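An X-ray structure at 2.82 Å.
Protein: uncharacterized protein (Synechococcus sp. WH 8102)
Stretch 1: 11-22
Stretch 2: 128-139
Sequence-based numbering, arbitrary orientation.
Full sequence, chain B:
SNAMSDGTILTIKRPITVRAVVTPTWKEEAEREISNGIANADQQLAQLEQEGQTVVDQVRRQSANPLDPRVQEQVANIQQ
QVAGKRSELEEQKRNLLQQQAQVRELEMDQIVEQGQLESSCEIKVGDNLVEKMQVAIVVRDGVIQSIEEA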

ATOM      1  N   THR B  11     -19.973  -6.204  15.995  1.00 47.96           N
ATOM      2  CA  THR B  11     -20.117  -6.203  14.547  1.00 48.49           C
ATOM      3  C   THR B  11     -18.732  -6.228  13.929  1.00 49.70           C
ATOM      4  O   THR B  11     -17.929  -5.325  14.161  1.00 52.92           O
ATOM      5  CB  THR B  11     -20.878  -4.965  14.040  1.00 52.78           C
ATOM      6  OG1 THR B  11     -20.104  -3.799  14.324  1.00 54.71           O
ATOM      7  CG2 THR B  11     -22.243  -4.832  14.725  1.00 53.71           C
ATOM      8  N   ILE B  12     -18.446  -7.277  13.168  1.00 45.47           N
ATOM      9  CA  ILE B  12     -17.149  -7.432  12.520  1.00 45.11           C
ATOM     10  C   ILE B  12     -17.327  -7.312  11.023  1.00 45.53           C
ATOM     11  O   ILE B  12     -18.449  -7.255  10.538  1.00 44.48           O
ATOM     12  CB  ILE B  12     -16.495  -8.799  12.819  1.00 43.62           C
ATOM     13  CG1 ILE B  12     -17.403  -9.945  12.353  1.00 43.84           C
ATOM     14  CG2 ILE B  12     -16.148  -8.913  14.294  1.00 42.97           C
ATOM     15  CD1 ILE B  12     -16.722 -11.293  12.286  1.00 45.45           C
ATOM     16  N   LYS B  13     -16.209  -7.304  10.304  1.00 43.62           N
ATOM     17  CA  LYS B  13     -16.195  -7.268   8.860  1.00 40.97           C
ATOM     18  C   LYS B  13     -15.904  -8.665   8.294  1.00 42.18           C
ATOM     19  O   LYS B  13     -15.020  -9.359   8.780  1.00 42.79           O
ATOM     20  CB  LYS B  13     -15.146  -6.261   8.427  1.00 42.32           C
ATOM     21  CG  LYS B  13     -14.695  -6.404   6.990  1.00 48.13           C
ATOM     22  CD  LYS B  13     -13.389  -5.665   6.778  1.00 52.68           C
ATOM     23  CE  LYS B  13     -12.720  -6.077   5.486  1.00 55.58           C
ATOM     24  NZ  LYS B  13     -11.430  -5.345   5.389  1.00 71.20           N
ATOM     25  N   ARG B  14     -16.644  -9.072   7.265  1.00 41.63           N
ATOM     26  CA  ARG B  14     -16.508 -10.417   6.686  1.00 44.40           C
ATOM     27  C   ARG B  14     -16.744 -10.395   5.178  1.00 45.59           C
ATOM     28  O   ARG B  14     -17.549  -9.609   4.685  1.00 46.23           O
ATOM     29  CB  ARG B  14     -17.557 -11.356   7.279  1.00 45.06           C
ATOM     30  CG  ARG B  14     -18.916 -11.051   6.673  1.00 47.29           C
ATOM     31  CD  ARG B  14     -19.933 -12.140   6.823  1.00 47.75           C
ATOM     32  NE  ARG B  14     -21.246 -11.552   6.630  1.00 50.37           N
ATOM     33  CZ  ARG B  14     -22.386 -12.154   6.927  1.00 54.02           C
ATOM     34  NH1 ARG B  14     -22.389 -13.380   7.439  1.00 54.62           N
ATOM     35  NH2 ARG B  14     -23.526 -11.521   6.716  1.00 57.44           N
ATOM     36  N   PRO B  15     -16.099 -11.310   4.443  1.00 46.61           N
ATOM     37  CA  PRO B  15     -16.320 -11.358   3.008  1.00 45.70           C
ATOM     38  C   PRO B  15     -17.626 -12.085   2.655  1.00 44.93           C
ATOM     39  O   PRO B  15     -18.078 -12.949   3.410  1.00 49.05           O
ATOM     40  CB  PRO B  15     -15.127 -12.171   2.535  1.00 45.12           C
ATOM     41  CG  PRO B  15     -14.895 -13.150   3.646  1.00 43.89           C
ATOM     42  CD  PRO B  15     -15.282 -12.448   4.910  1.00 45.74           C
ATOM     43  N   ILE B  16     -18.223 -11.727   1.525  1.00 44.94           N
ATOM     44  CA  ILE B  16     -19.359 -12.462   0.970  1.00 47.72           C
ATOM     45  C   ILE B  16     -18.931 -13.035  -0.375  1.00 48.64           C
ATOM     46  O   ILE B  16     -18.266 -12.364  -1.164  1.00 46.81           O
ATOM     47  CB  ILE B  16     -20.610 -11.565   0.792  1.00 50.74           C
ATOM     48  CG1 ILE B  16     -21.147 -11.091   2.142  1.00 56.82           C
ATOM     49  CG2 ILE B  16     -21.731 -12.285   0.061  1.00 50.19           C
ATOM     50  CD1 ILE B  16     -21.310 -12.180   3.185  1.00 62.02           C
ATOM     51  N   THR B  17     -19.298 -14.285  -0.631  1.00 50.38           N
ATOM     52  CA  THR B  17     -18.966 -14.911  -1.896  1.00 48.23           C
ATOM     53  C   THR B  17     -20.103 -14.713  -2.882  1.00 46.89           C
ATOM     54  O   THR B  17     -21.267 -14.914  -2.549  1.00 50.80           O
ATOM     55  CB  THR B  17     -18.664 -16.403  -1.704  1.00 49.84           C
ATOM     56  OG1 THR B  17     -17.511 -16.539  -0.865  1.00 51.25           O
ATOM     57  CG2 THR B  17     -18.405 -17.089  -3.041  1.00 52.70           C
ATOM     58  N   VAL B  18     -19.763 -14.296  -4.091  1.00 46.12           N
ATOM     59  CA  VAL B  18     -20.754 -14.165  -5.146  1.00 48.28           C
ATOM     60  C   VAL B  18     -20.630 -15.371  -6.068  1.00 49.00           C
ATOM     61  O   VAL B  18     -19.562 -15.625  -6.625  1.00 55.11           O
ATOM     62  CB  VAL B  18     -20.562 -12.861  -5.953  1.00 47.29           C
ATOM     63  CG1 VAL B  18     -21.811 -12.534  -6.758  1.00 43.82           C
ATOM     64  CG2 VAL B  18     -20.239 -11.710  -5.019  1.00 45.07           C
ATOM     65  N   ARG B  19     -21.710 -16.130  -6.201  1.00 50.14           N
ATOM     66  CA  ARG B  19     -21.774 -17.209  -7.186  1.00 56.80           C
ATOM     67  C   ARG B  19     -22.733 -16.807  -8.311  1.00 54.69           C
ATOM     68  O   ARG B  19     -23.750 -16.168  -8.053  1.00 63.19           O
ATOM     69  CB  ARG B  19     -22.238 -18.515  -6.528  1.00 61.33           C
ATOM     70  CG  ARG B  19     -21.263 -19.083  -5.509  1.00 62.74           C
ATOM     71  CD  ARG B  19     -21.880 -20.212  -4.703  1.00 68.12           C
ATOM     72  NE  ARG B  19     -21.113 -20.461  -3.482  1.00 76.62           N
ATOM     73  CZ  ARG B  19     -21.593 -21.036  -2.377  1.00 75.93           C
ATOM     74  NH1 ARG B  19     -22.860 -21.433  -2.304  1.00 87.64           N
ATOM     75  NH2 ARG B  19     -20.803 -21.203  -1.324  1.00 81.09           N
ATOM     76  N   ALA B  20     -22.417 -17.165  -9.554  1.00 53.64           N
ATOM     77  CA  ALA B  20     -23.300 -16.847 -10.686  1.00 54.02           C
ATOM     78  C   ALA B  20     -23.942 -18.078 -11.290  1.00 52.72           C
ATOM     79  O   ALA B  20     -23.304 -19.125 -11.450  1.00 53.86           O
ATOM     80  CB  ALA B  20     -22.560 -16.068 -11.762  1.00 51.51           C
ATOM     81  N   VAL B  21     -25.219 -17.947 -11.612  1.00 53.67           N
ATOM     82  CA  VAL B  21     -25.918 -18.952 -12.395  1.00 57.63           C
ATOM     83  C   VAL B  21     -25.452 -18.769 -13.835  1.00 59.96           C
ATOM     84  O   VAL B  21     -25.399 -17.634 -14.339  1.00 58.67           O
ATOM     85  CB  VAL B  21     -27.451 -18.786 -12.302  1.00 57.62           C
ATOM     86  CG1 VAL B  21     -28.167 -19.852 -13.116  1.00 63.51           C
ATOM     87  CG2 VAL B  21     -27.914 -18.874 -10.861  1.00 54.15           C
ATOM     88  N   VAL B  22     -25.089 -19.868 -14.492  1.00 59.98           N
ATOM     89  CA  VAL B  22     -24.637 -19.766 -15.877  1.00 62.08           C
ATOM     90  C   VAL B  22     -25.804 -19.444 -16.821  1.00 62.42           C
ATOM     91  O   VAL B  22     -26.741 -20.240 -16.987  1.00 61.40           O
ATOM     92  CB  VAL B  22     -23.846 -21.002 -16.360  1.00 62.43           C
ATOM     93  CG1 VAL B  22     -23.374 -20.786 -17.794  1.00 61.14           C
ATOM     94  CG2 VAL B  22     -22.646 -21.265 -15.459  1.00 57.21           C
TER
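Stretch 2, residues 128-139: NLVEKMQVAIVV

Stretch 2 meets stretch 1 in two ways: first as a short, weakly bonded helical turn perched beside the early part of strand 11-21, then as a strand paired with its later part. Asn 128 sets up the turn without touching stretch 1. Its side chain caps the helix, OD1 accepting from Glu 131 N at 3.0 Å and, in a weak bond, from Val 130 N at 3.0 Å.

From this turn, Leu 129 is the first residue to reach across. Its CA-to-CB bond points sideways, yet the end of the side chain comes nearer, placing CD1 3.6 Å from Ile 12 CD1. Val 130 and Glu 131 (phi/psi -73/-37 and -73/-31) remain out of reach. Lys 132 contributes its backbone: its side-chain end leads away, while its carbonyl O accepts a nearly straight hydrogen bond from Arg 14 NH1 at 3.3 Å, lying at the edge of the guanidinium near its plane. Met 133, a selenomethionine, has its CA-to-CB bond sideways to stretch 1, with SE 4.1 Å from Arg 14 CB and CE 4.2 Å from Pro 15 CD. Gln 134 points away, and the chain then extends.

Val 135 points toward stretch 1 and does two jobs. Its side chain lies over one face of the Arg 14 guanidinium, CG2 3.3 Å from NH1, and its CB packs 3.8 Å from Ile 16 CD1; its carbonyl O receives Thr 17 N at 3.1 Å. That bond opens a parallel ladder, in which the two strands run the same way at 26° (signed crossing angle -26°), with axes 4.5 Å apart at closest approach.

Ala 136 pairs with Thr 17, their CB atoms 3.7 Å apart. The small methyl also lies over one face of the Arg 19 guanidinium, its CB 3.4 Å from Arg 19 CZ. Ile 137, paired with Val 18, bonds through its backbone to the residues flanking that partner, as parallel pairing demands: Ile 137 N donates to Thr 17 O at 2.8 Å, and Ile 137 O accepts from Arg 19 N at 2.8 Å. Its side chain turns to the other face, where CG2 meets Ile 16 CG2 at 4.0 Å.

Val 138 returns to the face of Ala 136, opposite Arg 19, and its CG1 packs 3.6 Å from Val 21 CG2. Val 139, beside Ala 20, repeats the pattern of Ile 137: its N donates to Arg 19 O and its O accepts from Val 21 N, both at 2.7 Å, while its CG2 sits 4.0 Å from Val 18 CG1. The rule is alternation: odd residues carry the ladder bonds.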

ATOM      1  N   ASN B 128     -20.166 -19.288  15.729  1.00 44.79           N
ATOM      2  CA  ASN B 128     -19.053 -19.867  15.006  1.00 45.18           C
ATOM      3  C   ASN B 128     -18.460 -18.883  14.005  1.00 43.47           C
ATOM      4  O   ASN B 128     -19.005 -18.668  12.916  1.00 43.89           O
ATOM      5  CB  ASN B 128     -19.460 -21.151  14.298  1.00 43.84           C
ATOM      6  CG  ASN B 128     -18.262 -21.929  13.803  1.00 50.07           C
ATOM      7  OD1 ASN B 128     -17.519 -21.466  12.923  1.00 46.54           O
ATOM      8  ND2 ASN B 128     -18.050 -23.115  14.378  1.00 56.71           N
ATOM      9  N   LEU B 129     -17.314 -18.321  14.377  1.00 41.57           N
ATOM     10  CA  LEU B 129     -16.659 -17.286  13.606  1.00 40.66           C
ATOM     11  C   LEU B 129     -16.357 -17.731  12.186  1.00 42.27           C
ATOM     12  O   LEU B 129     -16.419 -16.928  11.251  1.00 44.27           O
ATOM     13  CB  LEU B 129     -15.369 -16.884  14.300  1.00 36.75           C
ATOM     14  CG  LEU B 129     -14.794 -15.523  13.950  1.00 36.25           C
ATOM     15  CD1 LEU B 129     -15.895 -14.492  13.817  1.00 37.81           C
ATOM     16  CD2 LEU B 129     -13.829 -15.119  15.040  1.00 35.35           C
ATOM     17  N   VAL B 130     -16.041 -19.012  12.035  1.00 43.48           N
ATOM     18  CA  VAL B 130     -15.640 -19.544  10.745  1.00 45.87           C
ATOM     19  C   VAL B 130     -16.822 -19.651   9.793  1.00 46.27           C
ATOM     20  O   VAL B 130     -16.689 -19.392   8.603  1.00 49.93           O
ATOM     21  CB  VAL B 130     -14.935 -20.902  10.898  1.00 44.73           C
ATOM     22  CG1 VAL B 130     -14.527 -21.451   9.539  1.00 43.77           C
ATOM     23  CG2 VAL B 130     -13.715 -20.744  11.786  1.00 42.55           C
ATOM     24  N   GLU B 131     -17.980 -20.018  10.326  1.00 46.54           N
ATOM     25  CA  GLU B 131     -19.184 -20.132   9.522  1.00 48.53           C
ATOM     26  C   GLU B 131     -19.712 -18.753   9.143  1.00 51.32           C
ATOM     27  O   GLU B 131     -20.283 -18.580   8.071  1.00 50.90           O
ATOM     28  CB  GLU B 131     -20.228 -20.962  10.257  1.00 47.39           C
ATOM     29  CG  GLU B 131     -19.653 -22.286  10.732  1.00 53.82           C
ATOM     30  CD  GLU B 131     -20.690 -23.359  10.988  1.00 59.80           C
ATOM     31  OE1 GLU B 131     -21.673 -23.099  11.725  1.00 69.00           O
ATOM     32  OE2 GLU B 131     -20.504 -24.481  10.459  1.00 66.46           O
ATOM     33  N   LYS B 132     -19.497 -17.774  10.018  1.00 52.05           N
ATOM     34  CA  LYS B 132     -19.782 -16.364   9.722  1.00 53.01           C
ATOM     35  C   LYS B 132     -19.032 -15.837   8.489  1.00 52.32           C
ATOM     36  O   LYS B 132     -19.526 -14.956   7.794  1.00 52.07           O
ATOM     37  CB  LYS B 132     -19.428 -15.476  10.922  1.00 55.68           C
ATOM     38  CG  LYS B 132     -20.229 -15.734  12.190  1.00 57.69           C
ATOM     39  CD  LYS B 132     -21.621 -15.134  12.115  1.00 59.04           C
ATOM     40  CE  LYS B 132     -22.393 -15.389  13.399  1.00 60.23           C
ATOM     41  NZ  LYS B 132     -23.849 -15.120  13.235  1.00 60.27           N
HETATM   42  N   MSE B 133     -17.840 -16.372   8.229  1.00 52.56           N
HETATM   43  CA  MSE B 133     -17.025 -15.963   7.082  1.00 53.84           C
HETATM   44  C   MSE B 133     -17.386 -16.747   5.808  1.00 55.15           C
HETATM   45  O   MSE B 133     -16.618 -16.759   4.845  1.00 55.34           O
HETATM   46  CB  MSE B 133     -15.528 -16.159   7.380  1.00 49.45           C
HETATM   47  CG  MSE B 133     -15.092 -15.790   8.786  1.00 55.43           C
HETATM   48 SE   MSE B 133     -14.949 -13.870   9.097  0.75 61.43          SE
HETATM   49  CE  MSE B 133     -13.173 -13.626   8.330  1.00 58.79           C
ATOM     50  N   GLN B 134     -18.538 -17.408   5.792  1.00 54.96           N
ATOM     51  CA  GLN B 134     -18.802 -18.358   4.722  1.00 54.05           C
ATOM     52  C   GLN B 134     -20.152 -18.196   4.052  1.00 58.85           C
ATOM     53  O   GLN B 134     -20.664 -19.132   3.422  1.00 69.68           O
ATOM     54  CB  GLN B 134     -18.621 -19.790   5.228  1.00 53.98           C
ATOM     55  CG  GLN B 134     -17.219 -20.046   5.740  1.00 54.09           C
ATOM     56  CD  GLN B 134     -16.880 -21.516   5.857  1.00 57.41           C
ATOM     57  OE1 GLN B 134     -17.657 -22.318   6.381  1.00 57.65           O
ATOM     58  NE2 GLN B 134     -15.697 -21.872   5.381  1.00 65.51           N
ATOM     59  N   VAL B 135     -20.731 -17.012   4.178  1.00 54.15           N
ATOM     60  CA  VAL B 135     -21.974 -16.725   3.487  1.00 54.47           C
ATOM     61  C   VAL B 135     -21.721 -16.457   1.994  1.00 53.06           C
ATOM     62  O   VAL B 135     -20.750 -15.789   1.625  1.00 50.64           O
ATOM     63  CB  VAL B 135     -22.703 -15.558   4.166  1.00 54.18           C
ATOM     64  CG1 VAL B 135     -23.859 -15.066   3.318  1.00 60.52           C
ATOM     65  CG2 VAL B 135     -23.213 -15.999   5.528  1.00 49.65           C
ATOM     66  N   ALA B 136     -22.580 -17.008   1.140  1.00 51.42           N
ATOM     67  CA  ALA B 136     -22.522 -16.735  -0.300  1.00 49.90           C
ATOM     68  C   ALA B 136     -23.888 -16.346  -0.847  1.00 49.03           C
ATOM     69  O   ALA B 136     -24.910 -16.761  -0.308  1.00 56.41           O
ATOM     70  CB  ALA B 136     -21.975 -17.932  -1.057  1.00 43.86           C
ATOM     71  N   ILE B 137     -23.898 -15.540  -1.908  1.00 46.49           N
ATOM     72  CA  ILE B 137     -25.130 -15.210  -2.616  1.00 45.39           C
ATOM     73  C   ILE B 137     -25.077 -15.729  -4.053  1.00 47.28           C
ATOM     74  O   ILE B 137     -24.005 -15.795  -4.664  1.00 46.91           O
ATOM     75  CB  ILE B 137     -25.409 -13.700  -2.602  1.00 44.68           C
ATOM     76  CG1 ILE B 137     -24.341 -12.942  -3.387  1.00 46.05           C
ATOM     77  CG2 ILE B 137     -25.442 -13.192  -1.178  1.00 47.15           C
ATOM     78  CD1 ILE B 137     -24.565 -11.448  -3.436  1.00 44.64           C
ATOM     79  N   VAL B 138     -26.238 -16.111  -4.578  1.00 48.97           N
ATOM     80  CA  VAL B 138     -26.344 -16.643  -5.935  1.00 51.66           C
ATOM     81  C   VAL B 138     -27.027 -15.622  -6.838  1.00 55.03           C
ATOM     82  O   VAL B 138     -28.160 -15.211  -6.575  1.00 56.35           O
ATOM     83  CB  VAL B 138     -27.109 -17.979  -5.962  1.00 51.79           C
ATOM     84  CG1 VAL B 138     -27.258 -18.480  -7.385  1.00 48.79           C
ATOM     85  CG2 VAL B 138     -26.391 -19.020  -5.115  1.00 53.87           C
ATOM     86  N   VAL B 139     -26.317 -15.214  -7.891  1.00 55.35           N
ATOM     87  CA  VAL B 139     -26.793 -14.216  -8.849  1.00 56.23           C
ATOM     88  C   VAL B 139     -27.141 -14.852 -10.199  1.00 59.80           C
ATOM     89  O   VAL B 139     -26.402 -15.703 -10.714  1.00 56.87           O
ATOM     90  CB  VAL B 139     -25.752 -13.089  -9.067  1.00 54.24           C
ATOM     91  CG1 VAL B 139     -26.128 -12.238 -10.268  1.00 56.29           C
ATOM     92  CG2 VAL B 139     -25.641 -12.214  -7.833  1.00 47.51           C
TER